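Local coordinates for polyketide synthase (Lyngbya majuscula 19L, PDB 3QIT), which is the thioesterase domain of the curacin A pathway, releasing the chain by hydrolysis and coupling sulfate elimination to decarboxylation to form the terminal alkene, at the interface of chains A and B. Numbering follows the deposited sequence. Chains: chain A/B, Polyketide synthase.

The interface of chains A and B. Residues chain A 79, 82-83, 86, 115, 217; chain B 74, 144, 147-148, 151.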
# COMPACT_ATOMS: atom_id res chain seq x y z
N LEU A 79 -4.49 -3.10 3.64
CA LEU A 79 -4.94 -1.74 4.01
C LEU A 79 -5.97 -1.19 3.02
O LEU A 79 -6.98 -0.63 3.42
CB LEU A 79 -3.77 -0.76 4.14
CG LEU A 79 -4.18 0.66 4.55
CD1 LEU A 79 -4.70 0.62 5.97
CD2 LEU A 79 -3.01 1.64 4.47
N LEU A 82 -9.21 -2.96 3.58
CA LEU A 82 -9.84 -2.51 4.82
C LEU A 82 -10.51 -1.14 4.61
O LEU A 82 -11.64 -0.91 5.03
CB LEU A 82 -8.81 -2.43 5.95
CG LEU A 82 -8.28 -3.77 6.48
CD1 LEU A 82 -7.21 -3.42 7.50
CD2 LEU A 82 -9.45 -4.53 7.14
N ALA A 83 -9.85 -0.27 3.87
CA ALA A 83 -10.44 1.03 3.56
C ALA A 83 -11.70 0.84 2.69
O ALA A 83 -12.66 1.62 2.79
CB ALA A 83 -9.43 1.93 2.82
N ASP A 86 -14.46 -0.36 4.92
CA ASP A 86 -14.89 0.74 5.78
C ASP A 86 -15.80 1.69 4.99
O ASP A 86 -16.82 2.15 5.50
CB ASP A 86 -13.65 1.48 6.29
CG ASP A 86 -13.88 2.23 7.60
OD1 ASP A 86 -14.73 1.81 8.43
OD2 ASP A 86 -13.16 3.23 7.81
N VAL A 115 -11.57 -2.18 14.81
CA VAL A 115 -11.58 -0.75 14.56
C VAL A 115 -12.97 -0.11 14.70
O VAL A 115 -13.09 1.03 15.19
CB VAL A 115 -10.94 -0.43 13.18
CG1 VAL A 115 -11.13 1.03 12.80
CG2 VAL A 115 -9.46 -0.77 13.25
N PRO A 217 -1.90 -4.75 7.83
CA PRO A 217 -0.94 -3.67 7.61
C PRO A 217 0.20 -3.65 8.63
O PRO A 217 1.32 -3.25 8.30
CB PRO A 217 -1.79 -2.41 7.76
CG PRO A 217 -3.17 -2.85 7.32
CD PRO A 217 -3.29 -4.25 7.84
N THR B 74 -4.75 4.96 0.04
CA THR B 74 -3.98 3.80 0.51
C THR B 74 -2.84 3.42 -0.43
O THR B 74 -1.99 2.59 -0.09
CB THR B 74 -4.87 2.57 0.74
OG1 THR B 74 -5.63 2.28 -0.44
CG2 THR B 74 -5.80 2.80 1.91
N LEU B 144 -4.29 1.46 13.64
CA LEU B 144 -5.13 1.22 12.47
C LEU B 144 -6.37 2.11 12.49
O LEU B 144 -6.81 2.59 11.45
CB LEU B 144 -5.52 -0.26 12.37
CG LEU B 144 -6.36 -0.63 11.14
CD1 LEU B 144 -5.59 -0.31 9.85
CD2 LEU B 144 -6.69 -2.09 11.22
N CYS B 147 -5.36 5.51 11.44
CA CYS B 147 -5.03 5.45 10.01
C CYS B 147 -6.29 5.42 9.12
O CYS B 147 -6.40 6.21 8.17
CB CYS B 147 -4.16 4.23 9.74
SG CYS B 147 -3.81 4.06 7.96
N LEU B 148 -7.24 4.55 9.45
CA LEU B 148 -8.49 4.44 8.68
C LEU B 148 -9.31 5.73 8.73
O LEU B 148 -9.90 6.14 7.73
CB LEU B 148 -9.34 3.26 9.16
CG LEU B 148 -9.18 1.97 8.36
CD1 LEU B 148 -7.75 1.51 8.40
CD2 LEU B 148 -10.12 0.89 8.90
N LEU B 151 -7.32 8.21 6.45
CA LEU B 151 -7.52 7.82 5.04
C LEU B 151 -8.86 8.31 4.47
O LEU B 151 -8.97 8.56 3.25
CB LEU B 151 -7.44 6.30 4.88
CG LEU B 151 -6.16 5.51 5.15
CD1 LEU B 151 -6.50 4.04 5.21
CD2 LEU B 151 -5.09 5.75 4.11
O HOH W 1 -11.42 4.15 6.15
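A:Leu79 reaches across to B:Leu151, and the two side chains meet tip to tip, CD1 against CD1 at 3.9 Å. In A:Leu79, CG stands anti to the backbone N (chi1 -179°), an orientation that lets CD1 sit among side chains of chain B. B:Leu148 CD1, B:Leu144 CD1 and B:Cys147 SG also border this methyl. B:Leu148 slides past A:Leu79 in the opposite direction. B:Thr74 lies next to B:Leu151, at the end of the A:Leu79 side chain away from B:Leu144, and its methyl CG2 is 3.8 Å from A:Leu79 CG. The same methyl touches A:Ala83 CB, one helical turn on. An alanine in place of A:Leu79 would probably leave a gap where the isobutyl group faces B:Thr74 and B:Leu151, and take a packing partner from B:Leu144, B:Cys147 and B:Leu148.

B:Leu144 crosses A:Val115 at about a right angle. Its CD2 lies 3.7 Å from A:Val115 CG2. This CD2 also meets A:Leu82 CD1, again with the side chains roughly perpendicular. B:Leu148 turns its second methyl, CD2, the other way, to A:Val115 CG1 at 4.0 Å and the carboxylate of A:Asp86.

No direct polar bond joins the chains here. Water 1 bridges them, 2.6 Å from A:Asp86 OD2 and 3.0 Å from the backbone O of B:Leu148.

The patch sets B helix 140-151 against A helix 78-91, with the end of A helix 104-115 beside it. B:Thr74 comes from the short 3-10 helix 73-75. Both chains have the alpha/beta hydrolase fold. The patch recurs with the chains exchanged in this two-fold interface, which may represent a biological dimer.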